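Local coordinates for protein inorganic pyrophosphatase (Neisseria gonorrhoeae, PDB 5TEA) that hydrolyses inorganic pyrophosphate to two phosphate ions, a magnesium-dependent reaction of a homohexameric cytoplasmic enzyme, at residues B[29-34]-B[39-44]; B[84-89]-B[123-128]; B[102-107]-B[111-116]. All coordinates share one frame; numbering follows the deposited sequence.

Contact 1: B[29-34]-B[39-44]; sequences VNEIPA and KIEWNR
At K39 the contact begins with backbone only: the CD1 methyl of I32 comes to 4.1 Å from CA of K39, while the lysine side chain starts out away from strand 29-32. Its amino group forms a salt bridge with D52, and the side chain packs beside R53; K39 and R53 are both predicted to bind substrate. I40 points toward 29-34 and carries the apolar part. Its CG2 rests 3.5 Å from the carbonyl O of E31, and its CB lies 4.0 Å from CG1 of I32. The same I32 CG1 sits 3.4 Å from O of I40; I32 therefore touches both the backbone carbonyl and the side chain of I40. E41 starts its side chain away from 29-34, and OE1 of E31 passes 3.5 Å from its CA. This brings the E31 oxygen to the one hydrogen bond across the pair, from N of W42 to OE1 of E31 at 2.9 Å. The bond is nearly straight (173° at the hydrogen) and uses the anti lone pair of OE1, away from the other carboxylate oxygen. E31 spans the gap because its CG sits beside its own backbone N (chi1 -62°) and the chain beyond is extended, giving the carboxylate of this buried residue a peptide donor.

The strand axes approach to 5.7 Å at 144°, and a side chain supplies the bond between them, consistent with two separate sheets packing together. In one, E31 and I32 form a classic beta bulge, both facing Y65 of strand 64-67; in the other, strand 38-43 pairs with strand 48-54. The W42 indole stacks on F67 and meets F49 and F12 edge-to-face, bringing strand 64-67, strand 48-54 and helix 12-15 together around the contact.

Contact 2: B[84-89]-B[123-128]; sequences VTEQPL and RNNGNA
Three flat groups meet here, the carboxylate of E86 and the amides of N124 and N125, with each carboxylate oxygen taking one amide NH2. N124 approaches from above the carboxylate: its ND2 lies 2.8 Å from OE1 of E86, 46° out of the carboxylate plane, although the oxygen is almost within the plane of the asparagine amide. N125 instead uses the syn lone pair of OE2 of E86, its ND2 3.2 Å away. The two amides are thus turned differently against the acid, by 53° for N124 and 77° for N125. A bend at chi2 folds E86 so that both oxygens reach the 123-128 loop.

ND2 of N124 has a second acceptor, a water 2.9 Å away; in one of its two conformers, NE2 of Q87 may also reach this water, which would link the next residue of 84-89 to the same amide. The other end of N124 faces the assembly: its OD1 accepts from N of A57 of a neighbouring subunit and from NE2 of Q142 of another.

Within the loop, OD1 of N125 accepts from N of A128 at 3.1 Å. One amide therefore grips E86 through its nitrogen and closes its own turn through its oxygen, an Asx motif at a surface junction of two loops and three subunits.

Contact 3: B[102-107]-B[111-116]; sequences VMKFVD and VDDKIV. With CA (calcium ion), chain I.
V102 and I115 face each other in a beta hairpin of strands 94-107 and 110-119, whose local axes run antiparallel (160°) and 4.6 Å apart at closest. Backbone bonds set the register. M103 and K114 are a hydrogen-bonded pair, M103 N to K114 O at 2.8 Å and K114 N to M103 O at 3.0 Å; V102 with I115 and V106 with V111 are non-hydrogen-bonded pairs. Toward the turn D112 N donates to F105 O at 2.8 Å, but the return bond is replaced: F105 N goes to OD1 of D113 at 3.0 Å, meeting that oxygen nearly end-on. The side chain thus patches the ladder where the second strand is interrupted, and the displaced D112 O lies in plane at the edge of the F105 ring.

Among the charged contacts, the other D113 oxygen, OD2, forms a salt bridge with NZ of K104 at 2.8 Å, on the syn side; K104 doubles back through bends at chi2 and chi3 to reach it. K114 NZ bridges to OD2 of D112, a weak bond at 2.8 Å, and also donates to D112 O and to OD2 of D80, so it helps hold two metal ligands. D107 lies alongside D112 with the same heading, and one water donates to OD2 of both, which probably eases their mutual repulsion.

Of the remaining contacts, V102 CG2 meets I115 CD1 as an apolar pair, and the M103 CE methyl lies by the aliphatic part of K114, whose CE lies obliquely by F105. M103 also packs on helix 137-149.

The hairpin delivers D112 to the metal site, with D73, D77, D80 and the backbone O of E78 completing the protein ligands: D112 OD1 binds the calcium ion at 2.3 Å.

How the contacts relate
From the N terminus, contact 1 closes first, across the short connection 35-38, and sets strand 25-32 against strand 38-43 of the small second sheet. Contact 2 opens only later, at 84-89, and closes at 123-128; the hairpin of contact 3 is nested wholly inside that loop. No contacts cross. Contacts 1 and 2 touch where P33 and A34 pack on P88 and L89, so the 84-89 loop adjoins the end of strand 25-32. Contact 3 does not touch contact 1 (nearest atoms about 8 Å apart), yet strands 25-32 and 94-107 are neighbours, so the mixed sheet joins strand 25-32 of contact 1 to the metal-binding hairpin.

Contact 1: B[29-34]-B[39-44]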
ATOM      1  N   VAL B  29     -23.037  -3.854   7.887  1.00 20.01           N
ATOM      2  CA  VAL B  29     -21.861  -4.651   8.215  1.00 17.17           C
ATOM      3  C   VAL B  29     -21.012  -4.780   6.954  1.00 22.61           C
ATOM      4  O   VAL B  29     -21.511  -5.212   5.908  1.00 19.44           O
ATOM      5  CB  VAL B  29     -22.262  -6.030   8.776  1.00 20.86           C
ATOM      6  CG1 VAL B  29     -21.039  -6.940   8.920  1.00 18.28           C
ATOM      7  CG2 VAL B  29     -22.964  -5.867  10.124  1.00 22.16           C
ATOM      8  N   ASN B  30     -19.731  -4.400   7.038  1.00 18.80           N
ATOM      9  CA  ASN B  30     -18.866  -4.422   5.863  1.00 17.06           C
ATOM     10  C   ASN B  30     -18.273  -5.810   5.667  1.00 18.45           C
ATOM     11  O   ASN B  30     -17.744  -6.412   6.617  1.00 20.87           O
ATOM     12  CB  ASN B  30     -17.732  -3.397   5.971  1.00 16.83           C
ATOM     13  CG  ASN B  30     -17.013  -3.190   4.641  1.00 18.59           C
ATOM     14  OD1 ASN B  30     -17.629  -2.806   3.648  1.00 18.27           O
ATOM     15  ND2 ASN B  30     -15.706  -3.443   4.618  1.00 16.75           N
ATOM     16  N   GLU B  31     -18.349  -6.317   4.435  1.00 15.85           N
ATOM     17  CA  GLU B  31     -17.729  -7.607   4.107  1.00 16.83           C
ATOM     18  C   GLU B  31     -16.459  -7.488   3.279  1.00 15.05           C
ATOM     19  O   GLU B  31     -15.514  -8.244   3.508  1.00 16.79           O
ATOM     20  CB  GLU B  31     -18.715  -8.508   3.352  1.00 20.88           C
ATOM     21  CG  GLU B  31     -19.968  -8.872   4.136  1.00 20.84           C
ATOM     22  CD  GLU B  31     -21.111  -9.284   3.232  1.00 22.41           C
ATOM     23  OE1 GLU B  31     -21.570 -10.433   3.350  1.00 21.36           O
ATOM     24  OE2 GLU B  31     -21.559  -8.451   2.410  1.00 19.76           O
ATOM     25  N   ILE B  32     -16.420  -6.594   2.289  1.00 16.72           N
ATOM     26  CA  ILE B  32     -15.333  -6.544   1.321  1.00 16.61           C
ATOM     27  C   ILE B  32     -14.791  -5.124   1.254  1.00 16.22           C
ATOM     28  O   ILE B  32     -15.539  -4.197   0.937  1.00 17.92           O
ATOM     29  CB  ILE B  32     -15.780  -6.974  -0.087  1.00 13.87           C
ATOM     30  CG1 ILE B  32     -16.396  -8.376  -0.076  1.00 14.22           C
ATOM     31  CG2 ILE B  32     -14.560  -6.955  -1.027  1.00 15.11           C
ATOM     32  CD1 ILE B  32     -17.026  -8.775  -1.455  1.00 15.57           C
ATOM     33  N   PRO B  33     -13.499  -4.907   1.487  1.00 16.71           N
ATOM     34  CA  PRO B  33     -12.915  -3.580   1.237  1.00 17.04           C
ATOM     35  C   PRO B  33     -12.957  -3.216  -0.239  1.00 20.61           C
ATOM     36  O   PRO B  33     -12.716  -4.054  -1.113  1.00 16.41           O
ATOM     37  CB  PRO B  33     -11.462  -3.740   1.702  1.00 15.88           C
ATOM     38  CG  PRO B  33     -11.446  -5.013   2.542  1.00 18.50           C
ATOM     39  CD  PRO B  33     -12.488  -5.880   1.939  1.00 16.20           C
ATOM     40  N   ALA B  34     -13.245  -1.945  -0.512  1.00 17.51           N
ATOM     41  CA  ALA B  34     -13.098  -1.434  -1.868  1.00 12.05           C
ATOM     42  C   ALA B  34     -11.706  -1.755  -2.390  1.00 16.45           C
ATOM     43  O   ALA B  34     -10.727  -1.669  -1.650  1.00 15.21           O
ATOM     44  CB  ALA B  34     -13.299   0.082  -1.890  1.00 16.92           C
ATOM     45  N   LYS B  39     -13.872 -12.290  -2.765  1.00 18.66           N
ATOM     46  CA  LYS B  39     -15.315 -12.312  -2.516  1.00 20.75           C
ATOM     47  C   LYS B  39     -15.543 -12.854  -1.114  1.00 25.32           C
ATOM     48  O   LYS B  39     -15.570 -14.068  -0.893  1.00 22.71           O
ATOM     49  CB  LYS B  39     -16.059 -13.147  -3.545  1.00 22.09           C
ATOM     50  CG  LYS B  39     -17.568 -13.121  -3.301  1.00 24.35           C
ATOM     51  CD  LYS B  39     -18.261 -14.128  -4.206  1.00 24.46           C
ATOM     52  CE  LYS B  39     -19.768 -14.050  -4.038  1.00 43.26           C
ATOM     53  NZ  LYS B  39     -20.151 -13.854  -2.614  1.00 50.04           N
ATOM     54  N   ILE B  40     -15.727 -11.947  -0.169  1.00 18.77           N
ATOM     55  CA  ILE B  40     -15.917 -12.285   1.230  1.00 23.40           C
ATOM     56  C   ILE B  40     -17.388 -12.092   1.554  1.00 25.18           C
ATOM     57  O   ILE B  40     -18.002 -11.105   1.137  1.00 21.72           O
ATOM     58  CB  ILE B  40     -15.007 -11.426   2.128  1.00 20.30           C
ATOM     59  CG1 ILE B  40     -13.545 -11.718   1.777  1.00 24.96           C
ATOM     60  CG2 ILE B  40     -15.259 -11.713   3.613  1.00 21.87           C
ATOM     61  CD1 ILE B  40     -12.569 -10.712   2.355  1.00 25.88           C
ATOM     62  N   GLU B  41     -17.958 -13.059   2.254  1.00 21.39           N
ATOM     63  CA  GLU B  41     -19.367 -13.059   2.608  1.00 22.73           C
ATOM     64  C   GLU B  41     -19.504 -13.393   4.083  1.00 24.90           C
ATOM     65  O   GLU B  41     -18.793 -14.260   4.598  1.00 23.79           O
ATOM     66  CB  GLU B  41     -20.117 -14.090   1.764  1.00 31.75           C
ATOM     67  CG  GLU B  41     -21.601 -13.860   1.637  1.00 42.99           C
ATOM     68  CD  GLU B  41     -22.264 -14.940   0.790  1.00 57.91           C
ATOM     69  OE1 GLU B  41     -21.689 -16.055   0.685  1.00 50.93           O
ATOM     70  OE2 GLU B  41     -23.347 -14.665   0.224  1.00 64.08           O
ATOM     71  N   TRP B  42     -20.409 -12.702   4.763  1.00 23.59           N
ATOM     72  CA  TRP B  42     -20.800 -13.119   6.102  1.00 19.97           C
ATOM     73  C   TRP B  42     -21.590 -14.413   6.007  1.00 25.67           C
ATOM     74  O   TRP B  42     -22.622 -14.473   5.333  1.00 30.82           O
ATOM     75  CB  TRP B  42     -21.635 -12.026   6.768  1.00 20.54           C
ATOM     76  CG  TRP B  42     -22.278 -12.421   8.055  1.00 27.91           C
ATOM     77  CD1 TRP B  42     -23.610 -12.667   8.271  1.00 32.45           C
ATOM     78  CD2 TRP B  42     -21.630 -12.587   9.318  1.00 30.06           C
ATOM     79  NE1 TRP B  42     -23.823 -12.982   9.590  1.00 38.18           N
ATOM     80  CE2 TRP B  42     -22.625 -12.936  10.255  1.00 35.81           C
ATOM     81  CE3 TRP B  42     -20.305 -12.481   9.746  1.00 24.30           C
ATOM     82  CZ2 TRP B  42     -22.334 -13.180  11.596  1.00 38.22           C
ATOM     83  CZ3 TRP B  42     -20.017 -12.718  11.082  1.00 27.32           C
ATOM     84  CH2 TRP B  42     -21.027 -13.065  11.989  1.00 34.90           C
ATOM     85  N   ASN B  43     -21.115 -15.445   6.683  1.00 27.18           N
ATOM     86  CA  ASN B  43     -21.763 -16.749   6.637  1.00 32.26           C
ATOM     87  C   ASN B  43     -22.727 -16.825   7.816  1.00 37.22           C
ATOM     88  O   ASN B  43     -22.310 -16.988   8.965  1.00 33.90           O
ATOM     89  CB  ASN B  43     -20.719 -17.858   6.661  1.00 25.18           C
ATOM     90  CG  ASN B  43     -21.323 -19.231   6.445  1.00 34.09           C
ATOM     91  OD1 ASN B  43     -22.258 -19.627   7.137  1.00 36.70           O
ATOM     92  ND2 ASN B  43     -20.786 -19.965   5.475  1.00 41.51           N
ATOM     93  N   ARG B  44     -24.027 -16.704   7.521  1.00 38.51           N
ATOM     94  CA  ARG B  44     -25.032 -16.660   8.581  1.00 42.00           C
ATOM     95  C   ARG B  44     -25.050 -17.953   9.386  1.00 48.17           C
ATOM     96  O   ARG B  44     -25.240 -17.928  10.609  1.00 55.25           O
ATOM     97  CB  ARG B  44     -26.413 -16.375   7.982  1.00 39.49           C
TER

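Contact 2: B[84-89]-B[123-128]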
ATOM      1  N   VAL B  84     -19.726   3.711  -0.014  1.00 18.27           N
ATOM      2  CA  VAL B  84     -18.735   4.535  -0.700  1.00 16.37           C
ATOM      3  C   VAL B  84     -17.925   5.307   0.336  1.00 22.76           C
ATOM      4  O   VAL B  84     -18.485   6.044   1.149  1.00 16.65           O
ATOM      5  CB  VAL B  84     -19.406   5.486  -1.700  1.00 18.92           C
ATOM      6  CG1 VAL B  84     -18.382   6.431  -2.340  1.00 19.27           C
ATOM      7  CG2 VAL B  84     -20.180   4.668  -2.763  1.00 17.43           C
ATOM      8  N   THR B  85     -16.606   5.129   0.314  1.00 20.60           N
ATOM      9  CA  THR B  85     -15.687   5.874   1.161  1.00 22.23           C
ATOM     10  C   THR B  85     -14.477   6.266   0.326  1.00 23.29           C
ATOM     11  O   THR B  85     -14.213   5.683  -0.726  1.00 18.22           O
ATOM     12  CB  THR B  85     -15.181   5.060   2.376  1.00 19.59           C
ATOM     13  OG1 THR B  85     -14.495   3.892   1.912  1.00 21.06           O
ATOM     14  CG2 THR B  85     -16.317   4.646   3.317  1.00 17.47           C
ATOM     15  N   GLU B  86     -13.707   7.227   0.834  1.00 20.83           N
ATOM     16  CA  GLU B  86     -12.459   7.588   0.160  1.00 24.03           C
ATOM     17  C   GLU B  86     -11.391   6.510   0.347  1.00 23.86           C
ATOM     18  O   GLU B  86     -10.645   6.199  -0.591  1.00 28.06           O
ATOM     19  CB  GLU B  86     -11.959   8.948   0.669  1.00 25.24           C
ATOM     20  CG  GLU B  86     -12.651  10.170   0.038  1.00 40.14           C
ATOM     21  CD  GLU B  86     -13.910  10.661   0.782  1.00 44.28           C
ATOM     22  OE1 GLU B  86     -13.921  10.719   2.042  1.00 42.70           O
ATOM     23  OE2 GLU B  86     -14.893  11.013   0.085  1.00 39.14           O
ATOM     24  N   GLN B  87     -11.296   5.932   1.546  1.00 19.38           N
ATOM     25  CA  GLN B  87     -10.335   4.887   1.831  0.55 25.86           C
ATOM     26  C   GLN B  87     -11.049   3.588   2.207  1.00 24.03           C
ATOM     27  O   GLN B  87     -12.078   3.623   2.893  1.00 18.71           O
ATOM     28  CB  GLN B  87      -9.387   5.334   2.962  0.55 28.57           C
ATOM     29  CG  GLN B  87      -8.468   6.517   2.574  0.55 29.84           C
ATOM     30  CD  GLN B  87      -9.067   7.900   2.847  0.55 32.71           C
ATOM     31  OE1 GLN B  87      -9.955   8.061   3.691  0.55 28.54           O
ATOM     32  NE2 GLN B  87      -8.563   8.912   2.140  0.55 34.21           N
ATOM     33  N   PRO B  88     -10.543   2.434   1.773  1.00 21.05           N
ATOM     34  CA  PRO B  88     -11.275   1.174   2.008  1.00 15.87           C
ATOM     35  C   PRO B  88     -11.517   0.879   3.486  1.00 20.00           C
ATOM     36  O   PRO B  88     -10.690   1.176   4.355  1.00 20.13           O
ATOM     37  CB  PRO B  88     -10.368   0.107   1.370  1.00 22.17           C
ATOM     38  CG  PRO B  88      -9.549   0.844   0.372  1.00 26.43           C
ATOM     39  CD  PRO B  88      -9.345   2.232   0.936  1.00 25.93           C
ATOM     40  N   LEU B  89     -12.677   0.286   3.757  1.00 16.95           N
ATOM     41  CA  LEU B  89     -13.039  -0.196   5.080  1.00 21.90           C
ATOM     42  C   LEU B  89     -12.707  -1.679   5.233  1.00 20.97           C
ATOM     43  O   LEU B  89     -12.881  -2.462   4.298  1.00 21.12           O
ATOM     44  CB  LEU B  89     -14.536   0.050   5.302  1.00 24.85           C
ATOM     45  CG  LEU B  89     -15.080   0.083   6.720  1.00 36.12           C
ATOM     46  CD1 LEU B  89     -14.320   1.105   7.546  1.00 36.07           C
ATOM     47  CD2 LEU B  89     -16.590   0.380   6.712  1.00 28.30           C
ATOM     48  N   ARG B 123     -16.428  12.996   8.564  1.00 18.33           N
ATOM     49  CA  ARG B 123     -15.774  14.279   8.779  1.00 23.97           C
ATOM     50  C   ARG B 123     -14.571  14.471   7.874  1.00 20.06           C
ATOM     51  O   ARG B 123     -13.832  15.447   8.046  1.00 24.93           O
ATOM     52  CB  ARG B 123     -15.388  14.427  10.257  1.00 23.44           C
ATOM     53  CG  ARG B 123     -16.633  14.294  11.140  1.00 20.35           C
ATOM     54  CD  ARG B 123     -16.424  14.622  12.595  1.00 26.82           C
ATOM     55  NE  ARG B 123     -17.557  14.106  13.367  1.00 24.65           N
ATOM     56  CZ  ARG B 123     -17.689  14.213  14.685  1.00 27.49           C
ATOM     57  NH1 ARG B 123     -16.761  14.830  15.408  1.00 26.94           N
ATOM     58  NH2 ARG B 123     -18.755  13.688  15.283  1.00 27.83           N
ATOM     59  N   ASN B 124     -14.359  13.565   6.916  1.00 19.13           N
ATOM     60  CA  ASN B 124     -13.339  13.807   5.904  1.00 18.30           C
ATOM     61  C   ASN B 124     -13.885  14.624   4.736  1.00 25.79           C
ATOM     62  O   ASN B 124     -13.225  15.556   4.266  1.00 20.95           O
ATOM     63  CB  ASN B 124     -12.772  12.485   5.385  1.00 22.65           C
ATOM     64  CG  ASN B 124     -11.643  12.688   4.386  1.00 27.60           C
ATOM     65  OD1 ASN B 124     -10.661  13.379   4.664  1.00 24.67           O
ATOM     66  ND2 ASN B 124     -11.785  12.090   3.208  1.00 29.44           N
ATOM     67  N   ASN B 125     -15.071  14.291   4.234  1.00 26.62           N
ATOM     68  CA  ASN B 125     -15.692  15.126   3.217  1.00 29.81           C
ATOM     69  C   ASN B 125     -16.801  16.008   3.780  1.00 26.36           C
ATOM     70  O   ASN B 125     -17.437  16.744   3.021  1.00 24.82           O
ATOM     71  CB  ASN B 125     -16.211  14.271   2.050  1.00 22.14           C
ATOM     72  CG  ASN B 125     -17.336  13.309   2.444  1.00 23.82           C
ATOM     73  OD1 ASN B 125     -18.110  13.566   3.355  1.00 23.33           O
ATOM     74  ND2 ASN B 125     -17.406  12.185   1.755  1.00 29.98           N
ATOM     75  N   GLY B 126     -17.025  15.978   5.088  1.00 23.30           N
ATOM     76  CA  GLY B 126     -18.038  16.847   5.662  1.00 22.99           C
ATOM     77  C   GLY B 126     -19.455  16.469   5.286  1.00 20.01           C
ATOM     78  O   GLY B 126     -20.296  17.354   5.090  1.00 19.24           O
ATOM     79  N   ASN B 127     -19.744  15.167   5.197  1.00 16.83           N
ATOM     80  CA  ASN B 127     -21.061  14.668   4.805  1.00 17.01           C
ATOM     81  C   ASN B 127     -21.500  15.267   3.469  1.00 16.80           C
ATOM     82  O   ASN B 127     -22.629  15.731   3.307  1.00 17.00           O
ATOM     83  CB  ASN B 127     -22.085  14.940   5.906  1.00 22.34           C
ATOM     84  CG  ASN B 127     -21.650  14.348   7.230  1.00 25.76           C
ATOM     85  OD1 ASN B 127     -21.372  13.154   7.310  1.00 20.89           O
ATOM     86  ND2 ASN B 127     -21.548  15.183   8.262  1.00 30.72           N
ATOM     87  N   ALA B 128     -20.582  15.247   2.504  1.00 18.82           N
ATOM     88  CA  ALA B 128     -20.832  15.862   1.201  1.00 22.39           C
ATOM     89  C   ALA B 128     -21.882  15.124   0.377  1.00 19.77           C
ATOM     90  O   ALA B 128     -22.428  15.703  -0.569  1.00 22.22           O
ATOM     91  CB  ALA B 128     -19.531  15.919   0.393  1.00 17.20           C
TER
HETATM   92  O   HOH W   1      -9.777  11.131   1.398  1.00 40.38           O

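Contact 3: B[102-107]-B[111-116]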
ATOM      1  N   VAL B 102     -30.365   3.486  -4.495  1.00 16.23           N
ATOM      2  CA  VAL B 102     -30.382   2.037  -4.710  1.00 15.37           C
ATOM      3  C   VAL B 102     -29.989   1.732  -6.142  1.00 18.56           C
ATOM      4  O   VAL B 102     -30.419   2.412  -7.081  1.00 20.87           O
ATOM      5  CB  VAL B 102     -31.745   1.407  -4.346  1.00 16.14           C
ATOM      6  CG1 VAL B 102     -32.925   2.097  -5.077  1.00 18.08           C
ATOM      7  CG2 VAL B 102     -31.728  -0.110  -4.556  1.00 17.68           C
ATOM      8  N   MET B 103     -29.121   0.730  -6.300  1.00 15.16           N
ATOM      9  CA  MET B 103     -28.818   0.171  -7.607  1.00 13.45           C
ATOM     10  C   MET B 103     -29.775  -0.996  -7.831  1.00 15.39           C
ATOM     11  O   MET B 103     -29.624  -2.043  -7.200  1.00 17.36           O
ATOM     12  CB  MET B 103     -27.357  -0.282  -7.672  1.00 15.82           C
ATOM     13  CG  MET B 103     -26.933  -0.683  -9.062  1.00 17.93           C
ATOM     14  SD  MET B 103     -25.229  -1.275  -9.096  1.00 21.04           S
ATOM     15  CE  MET B 103     -25.451  -2.944  -8.493  1.00 19.21           C
ATOM     16  N   LYS B 104     -30.791  -0.802  -8.692  1.00 14.77           N
ATOM     17  CA  LYS B 104     -31.685  -1.899  -9.036  1.00 15.71           C
ATOM     18  C   LYS B 104     -30.961  -2.863  -9.964  1.00 18.81           C
ATOM     19  O   LYS B 104     -30.444  -2.459 -11.010  1.00 23.21           O
ATOM     20  CB  LYS B 104     -32.956  -1.381  -9.712  1.00 16.59           C
ATOM     21  CG  LYS B 104     -33.799  -0.504  -8.802  1.00 30.44           C
ATOM     22  CD  LYS B 104     -34.436  -1.312  -7.686  1.00 33.48           C
ATOM     23  CE  LYS B 104     -35.535  -2.219  -8.227  1.00 31.17           C
ATOM     24  NZ  LYS B 104     -36.307  -2.923  -7.165  1.00 30.27           N
ATOM     25  N   PHE B 105     -30.945  -4.142  -9.598  1.00 17.57           N
ATOM     26  CA  PHE B 105     -29.993  -5.061 -10.211  1.00 19.00           C
ATOM     27  C   PHE B 105     -30.615  -6.441 -10.309  1.00 20.77           C
ATOM     28  O   PHE B 105     -31.290  -6.902  -9.385  1.00 21.07           O
ATOM     29  CB  PHE B 105     -28.703  -5.099  -9.391  1.00 20.94           C
ATOM     30  CG  PHE B 105     -27.593  -5.904 -10.007  1.00 17.80           C
ATOM     31  CD1 PHE B 105     -27.028  -5.534 -11.217  1.00 17.53           C
ATOM     32  CD2 PHE B 105     -27.082  -7.003  -9.340  1.00 19.41           C
ATOM     33  CE1 PHE B 105     -25.987  -6.286 -11.776  1.00 21.25           C
ATOM     34  CE2 PHE B 105     -26.029  -7.754  -9.874  1.00 21.04           C
ATOM     35  CZ  PHE B 105     -25.483  -7.390 -11.093  1.00 20.82           C
ATOM     36  N   VAL B 106     -30.368  -7.098 -11.434  1.00 20.13           N
ATOM     37  CA  VAL B 106     -30.831  -8.453 -11.667  1.00 19.45           C
ATOM     38  C   VAL B 106     -29.600  -9.314 -11.875  1.00 23.70           C
ATOM     39  O   VAL B 106     -28.721  -8.969 -12.675  1.00 23.85           O
ATOM     40  CB  VAL B 106     -31.787  -8.527 -12.871  1.00 22.06           C
ATOM     41  CG1 VAL B 106     -32.148  -9.975 -13.175  1.00 25.35           C
ATOM     42  CG2 VAL B 106     -33.049  -7.705 -12.568  1.00 21.25           C
ATOM     43  N   ASP B 107     -29.528 -10.411 -11.133  1.00 19.58           N
ATOM     44  CA  ASP B 107     -28.373 -11.308 -11.126  1.00 21.22           C
ATOM     45  C   ASP B 107     -28.932 -12.712 -11.255  1.00 23.44           C
ATOM     46  O   ASP B 107     -29.664 -13.169 -10.369  1.00 21.70           O
ATOM     47  CB  ASP B 107     -27.577 -11.143  -9.827  1.00 27.93           C
ATOM     48  CG  ASP B 107     -26.253 -11.895  -9.828  1.00 33.43           C
ATOM     49  OD1 ASP B 107     -26.058 -12.816 -10.640  1.00 29.59           O
ATOM     50  OD2 ASP B 107     -25.396 -11.558  -8.982  1.00 38.63           O
ATOM     51  N   VAL B 111     -34.005 -10.772  -8.610  1.00 22.30           N
ATOM     52  CA  VAL B 111     -33.744  -9.421  -8.136  1.00 20.99           C
ATOM     53  C   VAL B 111     -32.632  -9.478  -7.100  1.00 24.03           C
ATOM     54  O   VAL B 111     -32.661 -10.310  -6.186  1.00 24.77           O
ATOM     55  CB  VAL B 111     -35.025  -8.801  -7.552  1.00 21.51           C
ATOM     56  CG1 VAL B 111     -34.731  -7.414  -6.950  1.00 27.48           C
ATOM     57  CG2 VAL B 111     -36.116  -8.719  -8.629  1.00 25.48           C
ATOM     58  N   ASP B 112     -31.638  -8.598  -7.239  1.00 21.68           N
ATOM     59  CA  ASP B 112     -30.511  -8.561  -6.305  1.00 22.78           C
ATOM     60  C   ASP B 112     -30.068  -7.109  -6.104  1.00 19.01           C
ATOM     61  O   ASP B 112     -28.925  -6.736  -6.356  1.00 17.53           O
ATOM     62  CB  ASP B 112     -29.364  -9.432  -6.810  1.00 25.88           C
ATOM     63  CG  ASP B 112     -28.305  -9.678  -5.750  1.00 31.83           C
ATOM     64  OD1 ASP B 112     -28.634  -9.586  -4.552  1.00 30.33           O
ATOM     65  OD2 ASP B 112     -27.141  -9.942  -6.113  1.00 32.72           O
ATOM     66  N   ASP B 113     -31.000  -6.279  -5.637  1.00 20.70           N
ATOM     67  CA  ASP B 113     -30.750  -4.850  -5.486  1.00 21.75           C
ATOM     68  C   ASP B 113     -29.657  -4.598  -4.458  1.00 19.70           C
ATOM     69  O   ASP B 113     -29.447  -5.391  -3.537  1.00 22.42           O
ATOM     70  CB  ASP B 113     -32.020  -4.116  -5.037  1.00 21.36           C
ATOM     71  CG  ASP B 113     -33.148  -4.209  -6.043  1.00 22.85           C
ATOM     72  OD1 ASP B 113     -32.862  -4.371  -7.248  1.00 19.06           O
ATOM     73  OD2 ASP B 113     -34.334  -4.100  -5.627  1.00 24.71           O
ATOM     74  N   LYS B 114     -28.994  -3.447  -4.589  1.00 18.59           N
ATOM     75  CA  LYS B 114     -27.918  -3.059  -3.687  1.00 16.61           C
ATOM     76  C   LYS B 114     -28.141  -1.621  -3.235  1.00 17.38           C
ATOM     77  O   LYS B 114     -28.256  -0.714  -4.064  1.00 18.75           O
ATOM     78  CB  LYS B 114     -26.557  -3.245  -4.374  1.00 17.42           C
ATOM     79  CG  LYS B 114     -26.484  -4.622  -5.055  1.00 22.28           C
ATOM     80  CD  LYS B 114     -25.093  -5.148  -5.254  1.00 25.46           C
ATOM     81  CE  LYS B 114     -25.144  -6.389  -6.143  1.00 25.12           C
ATOM     82  NZ  LYS B 114     -25.926  -7.488  -5.507  1.00 21.76           N
ATOM     83  N   ILE B 115     -28.256  -1.431  -1.929  1.00 13.89           N
ATOM     84  CA  ILE B 115     -28.485  -0.104  -1.352  1.00 17.08           C
ATOM     85  C   ILE B 115     -27.173   0.658  -1.393  1.00 16.36           C
ATOM     86  O   ILE B 115     -26.125   0.106  -1.043  1.00 18.37           O
ATOM     87  CB  ILE B 115     -29.003  -0.229   0.090  1.00 16.58           C
ATOM     88  CG1 ILE B 115     -30.166  -1.229   0.161  1.00 19.51           C
ATOM     89  CG2 ILE B 115     -29.442   1.136   0.642  1.00 19.23           C
ATOM     90  CD1 ILE B 115     -31.351  -0.808  -0.733  1.00 21.27           C
ATOM     91  N   VAL B 116     -27.211   1.915  -1.848  1.00 17.99           N
ATOM     92  CA  VAL B 116     -26.014   2.754  -1.911  1.00 14.26           C
ATOM     93  C   VAL B 116     -25.969   3.606  -0.650  1.00 14.50           C
ATOM     94  O   VAL B 116     -26.954   4.275  -0.304  1.00 14.33           O
ATOM     95  CB  VAL B 116     -26.001   3.633  -3.173  1.00 15.25           C
ATOM     96  CG1 VAL B 116     -24.654   4.361  -3.278  1.00 16.23           C
ATOM     97  CG2 VAL B 116     -26.281   2.803  -4.422  1.00 17.99           C
TER
HETATM   98 CA    CA I 201     -28.524  -9.888  -2.311  1.00 39.55          CA
HETATM   99  O   HOH W   2     -24.826  -9.650  -7.107  1.00 42.62           O
HETATM  100  O   HOH W   3     -29.473  -7.684  -2.252  1.00 22.58           O
HETATM  101  O   HOH W   4     -26.702 -10.499  -2.861  1.00 20.10           O